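Local coordinates for protein D-glycerate 3-kinase (Cryptococcus neoformans var. grubii serotype A, PDB 6CKG) that probably transfers a phosphate group from ATP to the 3-hydroxyl of D-glycerate, as a glycerate kinase built on a P-loop fold, at residues C45-V50 with D175-E180; R78-S83 with V168-P173; Y258-R263 with Q283-I288. All coordinates share one frame; numbering follows the deposited sequence.

Contact 1 (C45-V50 with D175-E180). With EDO (1,2-ethanediol), chain D.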
loop_
_atom_site.group_PDB
_atom_site.type_symbol
_atom_site.label_atom_id
_atom_site.label_comp_id
_atom_site.label_asym_id
_atom_site.label_seq_id
_atom_site.Cartn_x
_atom_site.Cartn_y
_atom_site.Cartn_z
ATOM N N CYS A 45 -5.189 25.554 -1.390
ATOM C CA CYS A 45 -5.111 24.373 -0.541
ATOM C C CYS A 45 -4.781 23.144 -1.386
ATOM O O CYS A 45 -5.436 22.898 -2.410
ATOM C CB CYS A 45 -6.414 24.154 0.227
ATOM S SG CYS A 45 -6.272 22.773 1.417
ATOM N N PRO A 46 -3.769 22.370 -1.016
ATOM C CA PRO A 46 -3.435 21.162 -1.770
ATOM C C PRO A 46 -4.505 20.102 -1.589
ATOM O O PRO A 46 -5.330 20.200 -0.665
ATOM C CB PRO A 46 -2.101 20.708 -1.151
ATOM C CG PRO A 46 -1.678 21.804 -0.232
ATOM C CD PRO A 46 -2.895 22.554 0.153
ATOM N N PRO A 47 -4.523 19.074 -2.445
ATOM C CA PRO A 47 -5.376 17.908 -2.169
ATOM C C PRO A 47 -5.046 17.314 -0.807
ATOM O O PRO A 47 -3.891 17.312 -0.375
ATOM C CB PRO A 47 -5.021 16.918 -3.287
ATOM C CG PRO A 47 -4.227 17.685 -4.284
ATOM C CD PRO A 47 -3.632 18.859 -3.602
ATOM N N LEU A 48 -6.077 16.802 -0.138
ATOM C CA LEU A 48 -5.889 15.951 1.028
ATOM C C LEU A 48 -5.329 14.617 0.566
ATOM O O LEU A 48 -5.922 13.972 -0.300
ATOM C CB LEU A 48 -7.221 15.742 1.747
ATOM C CG LEU A 48 -7.227 14.772 2.932
ATOM C CD1 LEU A 48 -6.554 15.430 4.150
ATOM C CD2 LEU A 48 -8.674 14.346 3.268
ATOM N N VAL A 49 -4.196 14.195 1.123
ATOM C CA VAL A 49 -3.613 12.895 0.786
ATOM C C VAL A 49 -4.086 11.879 1.822
ATOM O O VAL A 49 -3.720 11.958 3.000
ATOM C CB VAL A 49 -2.079 12.932 0.733
ATOM C CG1 VAL A 49 -1.553 11.552 0.333
ATOM C CG2 VAL A 49 -1.584 13.993 -0.240
ATOM N N VAL A 50 -4.866 10.906 1.373
ATOM C CA VAL A 50 -5.359 9.825 2.215
ATOM C C VAL A 50 -4.525 8.586 1.910
ATOM O O VAL A 50 -4.645 8.010 0.827
ATOM C CB VAL A 50 -6.849 9.554 1.956
ATOM C CG1 VAL A 50 -7.373 8.492 2.898
ATOM C CG2 VAL A 50 -7.678 10.848 2.060
ATOM N N ASP A 175 -9.507 17.453 -5.036
ATOM C CA ASP A 175 -9.812 17.563 -3.608
ATOM C C ASP A 175 -9.027 16.560 -2.778
ATOM O O ASP A 175 -8.570 16.883 -1.670
ATOM C CB ASP A 175 -11.307 17.345 -3.366
ATOM C CG ASP A 175 -12.171 18.388 -4.054
ATOM O OD1 ASP A 175 -12.185 19.552 -3.606
ATOM O OD2 ASP A 175 -12.835 18.036 -5.043
ATOM N N VAL A 176 -8.905 15.327 -3.268
ATOM C CA VAL A 176 -8.429 14.206 -2.460
ATOM C C VAL A 176 -7.561 13.319 -3.332
ATOM O O VAL A 176 -7.937 12.996 -4.461
ATOM C CB VAL A 176 -9.603 13.391 -1.879
ATOM C CG1 VAL A 176 -9.097 12.127 -1.166
ATOM C CG2 VAL A 176 -10.448 14.254 -0.941
ATOM N N VAL A 177 -6.400 12.929 -2.812
ATOM C CA VAL A 177 -5.563 11.894 -3.407
ATOM C C VAL A 177 -5.659 10.661 -2.521
ATOM O O VAL A 177 -5.395 10.735 -1.315
ATOM C CB VAL A 177 -4.105 12.357 -3.562
ATOM C CG1 VAL A 177 -3.181 11.175 -3.965
ATOM C CG2 VAL A 177 -4.020 13.475 -4.611
ATOM N N ILE A 178 -6.085 9.545 -3.107
ATOM C CA ILE A 178 -6.021 8.249 -2.445
ATOM C C ILE A 178 -4.699 7.598 -2.846
ATOM O O ILE A 178 -4.440 7.380 -4.038
ATOM C CB ILE A 178 -7.217 7.363 -2.831
ATOM C CG1 ILE A 178 -8.545 8.076 -2.565
ATOM C CG2 ILE A 178 -7.164 6.020 -2.083
ATOM C CD1 ILE A 178 -8.793 8.374 -1.125
ATOM N N PHE A 179 -3.849 7.305 -1.862
ATOM C CA PHE A 179 -2.550 6.660 -2.105
ATOM C C PHE A 179 -2.537 5.342 -1.336
ATOM O O PHE A 179 -2.356 5.330 -0.114
ATOM C CB PHE A 179 -1.399 7.576 -1.690
ATOM C CG PHE A 179 -0.007 6.929 -1.806
ATOM C CD1 PHE A 179 0.245 5.924 -2.732
ATOM C CD2 PHE A 179 1.029 7.335 -0.971
ATOM C CE1 PHE A 179 1.520 5.327 -2.825
ATOM C CE2 PHE A 179 2.299 6.757 -1.062
ATOM C CZ PHE A 179 2.539 5.754 -2.006
ATOM N N GLU A 180 -2.755 4.234 -2.041
ATOM C CA GLU A 180 -3.016 2.950 -1.411
ATOM C C GLU A 180 -1.922 1.939 -1.734
ATOM O O GLU A 180 -1.217 2.046 -2.742
ATOM C CB GLU A 180 -4.360 2.387 -1.857
ATOM C CG GLU A 180 -4.488 2.257 -3.346
ATOM C CD GLU A 180 -4.827 0.849 -3.760
ATOM O OE1 GLU A 180 -4.516 -0.084 -2.986
ATOM O OE2 GLU A 180 -5.399 0.680 -4.858
HETATM C C1 EDO D . -7.291 -2.591 0.602
HETATM O O1 EDO D . -6.936 -3.937 0.934
HETATM C C2 EDO D . -6.464 -2.094 -0.580
HETATM O O2 EDO D . -5.293 -1.408 -0.117
HETATM O O HOH W 1 -7.955 20.100 -0.847
#
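Val50 packs against Val176 and Ile178 across two neighbouring parallel strands, whose axes approach to 4.6 Å at 21°. Starting at its CB, Val50 meets Ile178 CD1 at 3.8 Å. Its CG1 lies anti to the backbone N (chi1 -176°), and CG2, beside that N, reaches Val176 CG1 at 3.7 Å. Leu48 shares this face of the sheet, and helix 19-38 covers part of it through Val28 and Gln31. On the other face Val49 and Val177 lie beneath helix 118-129, and Pro47 CB touches Val177 CG2 at 3.8 Å.

Four backbone hydrogen bonds join the strands from Asp175 to Phe179. Leu48 N donates to Asp175 O and Val177 N to Leu48 O; Val50 N then reaches Val177 O at 2.7 Å, and Phe179 N reaches Val50 O at 2.9 Å. The Asp175 carboxylate is held outside the contact, OD1 in a salt bridge with Arg36 and OD2 by Arg78 N.

Strand 48-53 leads into a Walker A (P-loop) sequence, GPQGAGKS, as in P-loop NTPases, consistent with the kinase assignment. The chemistry sets the start of that strand inside the sheet: peptide groups satisfy each other between strands, and apolar branches cover both faces.

Contact 2 (R78-S83 with V168-P173). With EDO (1,2-ethanediol), chain C.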
loop_
_atom_site.group_PDB
_atom_site.type_symbol
_atom_site.label_atom_id
_atom_site.label_comp_id
_atom_site.label_asym_id
_atom_site.label_seq_id
_atom_site.Cartn_x
_atom_site.Cartn_y
_atom_site.Cartn_z
ATOM N N ARG A 78 -13.383 15.829 -6.619
ATOM C CA ARG A 78 -12.501 15.393 -7.693
ATOM C C ARG A 78 -11.357 14.614 -7.054
ATOM O O ARG A 78 -10.685 15.117 -6.144
ATOM C CB ARG A 78 -11.984 16.575 -8.510
ATOM C CG ARG A 78 -13.081 17.363 -9.218
ATOM C CD ARG A 78 -12.535 18.621 -9.885
ATOM N NE ARG A 78 -11.592 18.325 -10.964
ATOM C CZ ARG A 78 -11.951 17.963 -12.195
ATOM N NH1 ARG A 78 -13.236 17.843 -12.506
ATOM N NH2 ARG A 78 -11.029 17.710 -13.118
ATOM N N LEU A 79 -11.162 13.383 -7.508
ATOM C CA LEU A 79 -10.219 12.454 -6.908
ATOM C C LEU A 79 -9.141 12.055 -7.902
ATOM O O LEU A 79 -9.358 12.037 -9.121
ATOM C CB LEU A 79 -10.923 11.191 -6.396
ATOM C CG LEU A 79 -11.379 11.323 -4.941
ATOM C CD1 LEU A 79 -12.731 11.983 -4.930
ATOM C CD2 LEU A 79 -11.412 10.009 -4.173
ATOM N N ALA A 80 -7.975 11.744 -7.362
ATOM C CA ALA A 80 -6.913 11.073 -8.097
ATOM C C ALA A 80 -6.448 9.932 -7.215
ATOM O O ALA A 80 -6.455 10.065 -5.987
ATOM C CB ALA A 80 -5.737 12.006 -8.422
ATOM N N THR A 81 -6.071 8.809 -7.824
ATOM C CA THR A 81 -5.624 7.645 -7.064
ATOM C C THR A 81 -4.219 7.236 -7.483
ATOM O O THR A 81 -3.925 7.148 -8.684
ATOM C CB THR A 81 -6.573 6.463 -7.246
ATOM O OG1 THR A 81 -7.859 6.798 -6.725
ATOM C CG2 THR A 81 -6.034 5.232 -6.486
ATOM N N MET A 82 -3.357 6.991 -6.490
ATOM C CA MET A 82 -2.058 6.349 -6.676
ATOM C C MET A 82 -2.087 4.983 -6.002
ATOM O O MET A 82 -2.363 4.886 -4.798
ATOM C CB MET A 82 -0.923 7.191 -6.084
ATOM C CG MET A 82 -0.464 8.311 -6.976
ATOM S SD MET A 82 0.728 9.407 -6.192
ATOM C CE MET A 82 2.034 8.245 -5.733
ATOM N N SER A 83 -1.804 3.935 -6.768
ATOM C CA SER A 83 -1.675 2.585 -6.240
ATOM C C SER A 83 -0.200 2.196 -6.236
ATOM O O SER A 83 0.477 2.329 -7.256
ATOM C CB SER A 83 -2.481 1.594 -7.076
ATOM O OG SER A 83 -3.819 2.012 -7.164
ATOM N N VAL A 168 -2.060 7.280 -16.808
ATOM C CA VAL A 168 -3.294 7.885 -16.303
ATOM C C VAL A 168 -3.131 9.401 -16.318
ATOM O O VAL A 168 -2.181 9.934 -15.729
ATOM C CB VAL A 168 -3.620 7.379 -14.889
ATOM C CG1 VAL A 168 -4.823 8.118 -14.304
ATOM C CG2 VAL A 168 -3.865 5.887 -14.920
ATOM N N GLU A 169 -4.050 10.102 -16.976
ATOM C CA GLU A 169 -4.023 11.558 -17.038
ATOM C C GLU A 169 -4.866 12.137 -15.911
ATOM O O GLU A 169 -6.045 11.788 -15.768
ATOM C CB GLU A 169 -4.550 12.062 -18.385
ATOM C CG GLU A 169 -3.590 11.893 -19.552
ATOM C CD GLU A 169 -2.366 12.769 -19.420
ATOM O OE1 GLU A 169 -2.466 13.847 -18.799
ATOM O OE2 GLU A 169 -1.296 12.374 -19.929
ATOM N N VAL A 170 -4.270 13.029 -15.122
ATOM C CA VAL A 170 -4.953 13.676 -14.008
ATOM C C VAL A 170 -5.131 15.149 -14.351
ATOM O O VAL A 170 -4.176 15.823 -14.759
ATOM C CB VAL A 170 -4.186 13.495 -12.686
ATOM C CG1 VAL A 170 -4.867 14.264 -11.544
ATOM C CG2 VAL A 170 -4.070 12.011 -12.346
ATOM N N GLN A 171 -6.356 15.639 -14.214
ATOM C CA GLN A 171 -6.685 17.034 -14.477
ATOM C C GLN A 171 -7.101 17.668 -13.162
ATOM O O GLN A 171 -8.096 17.252 -12.556
ATOM C CB GLN A 171 -7.804 17.158 -15.510
ATOM C CG GLN A 171 -8.318 18.575 -15.717
ATOM C CD GLN A 171 -7.267 19.492 -16.304
ATOM O OE1 GLN A 171 -6.911 19.371 -17.481
ATOM N NE2 GLN A 171 -6.750 20.409 -15.485
ATOM N N GLY A 172 -6.336 18.656 -12.713
ATOM C CA GLY A 172 -6.708 19.397 -11.529
ATOM C C GLY A 172 -7.845 20.338 -11.824
ATOM O O GLY A 172 -8.226 20.554 -12.975
ATOM N N PRO A 173 -8.411 20.935 -10.767
ATOM C CA PRO A 173 -8.018 20.776 -9.362
ATOM C C PRO A 173 -8.472 19.448 -8.779
ATOM O O PRO A 173 -9.336 18.792 -9.356
ATOM C CB PRO A 173 -8.736 21.942 -8.663
ATOM C CG PRO A 173 -9.968 22.147 -9.481
ATOM C CD PRO A 173 -9.536 21.881 -10.921
HETATM C C1 EDO C . -2.403 5.041 -11.905
HETATM O O1 EDO C . -2.154 3.769 -12.538
HETATM C C2 EDO C . -1.543 5.151 -10.650
HETATM O O2 EDO C . -1.919 4.110 -9.738
#
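Arg78 meets the end of strand 162-171 edge-on, gripping two backbone carbonyls with its guanidinium. NE donates to Pro173 O at 2.8 Å, with the acceptor in the guanidinium plane and the donor lying in the carbonyl plane. NH2 donates to Gln171 O at 3.0 Å, straighter at hydrogen (160°) but 48° above that carbonyl's plane. The bend at chi3 (64°) turns NE off the extended line of CB, CG and CD, while CD itself stays 3.2 Å from Pro173 O. Two bonds at different N-H groups fix the rotation of the guanidinium. They tie it to the turn made by Gly172 and the cis peptide bond before Pro173, where Gln171 NE2 also bonds Gly172 O at 2.9 Å.

This polar side is exposed at Arg78, Gln171 and Pro173. The buried side is smaller and apolar: Ala80 CB meets Val170 CG1 at 3.9 Å, and both residues lie against Leu128. Farther along, the segments diverge, and an ethanediol, probably from the crystallisation liquor, sits between Ser83 N, which donates to its O2 at 3.0 Å, and Val168 CG2.

Strand 79-83 is an edge of the main sheet, bonded to strand 176-180, whereas strand 162-171 pairs with strand 146-153 in a separate hairpin; helix 118-129 lies against both.

Contact 3 (Y258-R263 with Q283-I288)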
loop_
_atom_site.group_PDB
_atom_site.type_symbol
_atom_site.label_atom_id
_atom_site.label_comp_id
_atom_site.label_asym_id
_atom_site.label_seq_id
_atom_site.Cartn_x
_atom_site.Cartn_y
_atom_site.Cartn_z
ATOM N N TYR A 258 -5.804 -14.679 7.796
ATOM C CA TYR A 258 -6.805 -14.427 6.763
ATOM C C TYR A 258 -6.159 -14.113 5.420
ATOM O O TYR A 258 -6.738 -14.410 4.371
ATOM C CB TYR A 258 -7.726 -13.265 7.171
ATOM C CG TYR A 258 -8.532 -13.449 8.451
ATOM C CD1 TYR A 258 -8.499 -14.644 9.172
ATOM C CD2 TYR A 258 -9.332 -12.417 8.934
ATOM C CE1 TYR A 258 -9.229 -14.796 10.333
ATOM C CE2 TYR A 258 -10.069 -12.564 10.095
ATOM C CZ TYR A 258 -10.013 -13.753 10.789
ATOM O OH TYR A 258 -10.751 -13.890 11.941
ATOM N N VAL A 259 -4.959 -13.529 5.426
ATOM C CA VAL A 259 -4.363 -13.058 4.177
ATOM C C VAL A 259 -4.141 -14.215 3.211
ATOM O O VAL A 259 -4.410 -14.093 2.007
ATOM C CB VAL A 259 -3.057 -12.295 4.463
ATOM C CG1 VAL A 259 -2.408 -11.849 3.169
ATOM C CG2 VAL A 259 -3.329 -11.100 5.369
ATOM N N TRP A 260 -3.654 -15.354 3.720
ATOM C CA TRP A 260 -3.534 -16.559 2.901
ATOM C C TRP A 260 -4.890 -16.984 2.353
ATOM O O TRP A 260 -5.032 -17.274 1.159
ATOM C CB TRP A 260 -2.946 -17.713 3.720
ATOM C CG TRP A 260 -1.456 -17.759 3.858
ATOM C CD1 TRP A 260 -0.546 -18.126 2.900
ATOM C CD2 TRP A 260 -0.699 -17.486 5.045
ATOM N NE1 TRP A 260 0.731 -18.070 3.413
ATOM C CE2 TRP A 260 0.665 -17.680 4.727
ATOM C CE3 TRP A 260 -1.040 -17.081 6.342
ATOM C CZ2 TRP A 260 1.685 -17.486 5.660
ATOM C CZ3 TRP A 260 -0.025 -16.888 7.265
ATOM C CH2 TRP A 260 1.319 -17.091 6.919
ATOM N N THR A 261 -5.890 -17.068 3.232
ATOM C CA THR A 261 -7.212 -17.530 2.825
ATOM C C THR A 261 -7.816 -16.606 1.770
ATOM O O THR A 261 -8.334 -17.068 0.747
ATOM C CB THR A 261 -8.118 -17.622 4.052
ATOM O OG1 THR A 261 -7.521 -18.496 5.018
ATOM C CG2 THR A 261 -9.501 -18.137 3.661
ATOM N N TRP A 262 -7.748 -15.293 2.004
ATOM C CA TRP A 262 -8.285 -14.326 1.051
ATOM C C TRP A 262 -7.569 -14.408 -0.295
ATOM O O TRP A 262 -8.206 -14.392 -1.353
ATOM C CB TRP A 262 -8.167 -12.916 1.624
ATOM C CG TRP A 262 -9.110 -12.620 2.741
ATOM C CD1 TRP A 262 -10.300 -13.236 3.002
ATOM C CD2 TRP A 262 -8.941 -11.621 3.756
ATOM N NE1 TRP A 262 -10.882 -12.679 4.120
ATOM C CE2 TRP A 262 -10.068 -11.684 4.598
ATOM C CE3 TRP A 262 -7.947 -10.676 4.029
ATOM C CZ2 TRP A 262 -10.228 -10.843 5.700
ATOM C CZ3 TRP A 262 -8.105 -9.843 5.124
ATOM C CH2 TRP A 262 -9.237 -9.937 5.950
ATOM N N ARG A 263 -6.235 -14.486 -0.277
ATOM C CA ARG A 263 -5.502 -14.505 -1.539
ATOM C C ARG A 263 -5.780 -15.779 -2.325
ATOM O O ARG A 263 -5.767 -15.758 -3.560
ATOM C CB ARG A 263 -4.004 -14.341 -1.286
ATOM C CG ARG A 263 -3.187 -14.099 -2.554
ATOM C CD ARG A 263 -3.694 -12.884 -3.324
ATOM N NE ARG A 263 -2.961 -12.663 -4.568
ATOM C CZ ARG A 263 -3.213 -13.301 -5.706
ATOM N NH1 ARG A 263 -4.181 -14.208 -5.758
ATOM N NH2 ARG A 263 -2.499 -13.038 -6.796
ATOM N N GLN A 283 1.429 -22.417 -5.280
ATOM C CA GLN A 283 2.108 -21.195 -5.708
ATOM C C GLN A 283 1.564 -19.959 -4.990
ATOM O O GLN A 283 2.324 -19.032 -4.680
ATOM C CB GLN A 283 2.004 -21.045 -7.223
ATOM C CG GLN A 283 2.881 -22.046 -7.938
ATOM C CD GLN A 283 2.667 -22.059 -9.427
ATOM O OE1 GLN A 283 1.572 -21.773 -9.914
ATOM N NE2 GLN A 283 3.713 -22.394 -10.165
ATOM N N VAL A 284 0.262 -19.923 -4.707
ATOM C CA VAL A 284 -0.273 -18.818 -3.913
ATOM C C VAL A 284 0.378 -18.800 -2.530
ATOM O O VAL A 284 0.728 -17.735 -2.003
ATOM C CB VAL A 284 -1.808 -18.914 -3.821
ATOM C CG1 VAL A 284 -2.347 -17.889 -2.830
ATOM C CG2 VAL A 284 -2.447 -18.713 -5.202
ATOM N N ARG A 285 0.571 -19.979 -1.932
ATOM C CA ARG A 285 1.222 -20.060 -0.626
ATOM C C ARG A 285 2.626 -19.457 -0.662
ATOM O O ARG A 285 2.966 -18.600 0.165
ATOM C CB ARG A 285 1.271 -21.518 -0.166
ATOM C CG ARG A 285 1.659 -21.704 1.292
ATOM C CD ARG A 285 1.722 -23.182 1.666
ATOM N NE ARG A 285 2.823 -23.873 0.996
ATOM C CZ ARG A 285 4.060 -23.942 1.479
ATOM N NH1 ARG A 285 4.352 -23.359 2.637
ATOM N NH2 ARG A 285 5.005 -24.591 0.806
ATOM N N HIS A 286 3.462 -19.900 -1.614
ATOM C CA HIS A 286 4.800 -19.328 -1.769
ATOM C C HIS A 286 4.737 -17.829 -2.062
ATOM O O HIS A 286 5.583 -17.054 -1.595
ATOM C CB HIS A 286 5.560 -20.050 -2.885
ATOM C CG HIS A 286 5.812 -21.504 -2.617
ATOM N ND1 HIS A 286 6.536 -21.950 -1.530
ATOM C CD2 HIS A 286 5.456 -22.613 -3.310
ATOM C CE1 HIS A 286 6.604 -23.269 -1.559
ATOM N NE2 HIS A 286 5.957 -23.696 -2.628
ATOM N N PHE A 287 3.753 -17.406 -2.854
ATOM C CA PHE A 287 3.586 -15.987 -3.147
ATOM C C PHE A 287 3.369 -15.182 -1.868
ATOM O O PHE A 287 4.028 -14.161 -1.640
ATOM C CB PHE A 287 2.418 -15.813 -4.117
ATOM C CG PHE A 287 2.071 -14.389 -4.433
ATOM C CD1 PHE A 287 2.716 -13.715 -5.460
ATOM C CD2 PHE A 287 1.063 -13.737 -3.739
ATOM C CE1 PHE A 287 2.375 -12.398 -5.774
ATOM C CE2 PHE A 287 0.710 -12.417 -4.052
ATOM C CZ PHE A 287 1.370 -11.754 -5.072
ATOM N N ILE A 288 2.456 -15.638 -1.012
ATOM C CA ILE A 288 2.105 -14.863 0.169
ATOM C C ILE A 288 3.214 -14.961 1.214
ATOM O O ILE A 288 3.408 -14.035 2.010
ATOM C CB ILE A 288 0.739 -15.324 0.714
ATOM C CG1 ILE A 288 -0.403 -14.750 -0.139
ATOM C CG2 ILE A 288 0.530 -14.900 2.170
ATOM C CD1 ILE A 288 -0.503 -13.208 -0.130
#
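Ile288 loses the most surface in this contact, 89 Å², by packing its two branches against Trp260 and Arg263 of the facing helix. Its CG2 sits over one face of the indole, 3.5 Å from the centroid of the five-membered ring and 18° off the ring normal, a CH-pi contact. It lies nearest the pyrrole rim, 3.4 Å from Trp260 NE1. The other branch turns elsewhere: chi1 (-77°) sets Ile288 CG1 beside the backbone N, where it meets Arg263 CG at 3.7 Å, and CD1, placed by chi2, meets Arg263 CG and Val259 CG1.

Arg263, with 83 Å² covered, contributes mainly its aliphatic part. CB and CG lie against Ile288, and CG also touches Val284 CG1 at 3.9 Å. The chain bends at chi2, which carries CD round to the side from which NE approaches Phe287 CE2 at 3.7 Å, the guanidinium and ring planes standing 68° apart. The charged tip is held by a salt bridge to Glu267 of its own helix.

Trp260, with 73 Å² covered, presents the edge of its ring to Arg285 O, 4.0 Å from NE1, while that N-H makes a weak hydrogen bond to Asn289.

Helices 258-273 and 281-298 follow strand 247-253 and pack here with short-segment axes 10.0 Å apart; Val259 also touches Pro55 of the Walker A sequence. Without hydrogen bonds between the segments, the contact rests mainly on apolar and CH-pi packing, while the polar ends of Trp260 and Arg263 find their partners outside them.

Overall arrangement
Contacts 1 and 2 are neighbours, with centres 9 Å apart, and meet through strands 176-180 and 79-83 of the six-stranded mixed sheet, where Met82 N probably bonds Ile178 O. Along the chain contact 2 is nested inside the loop closed by contact 1, and strand 162-171 leads directly into strand 176-180, linking the outlying hairpin to the sheet. Contact 3 follows in series, after strand 247-253, on the opposite side of the chain's centre, its centre about 31 Å from theirs. The fold thus combines a parallel core that carries the P-loop strand, a hairpin beside its edge, and a helix pair that does not touch contacts 1 and 2, nearest atoms about 13 and 14 Å away respectively.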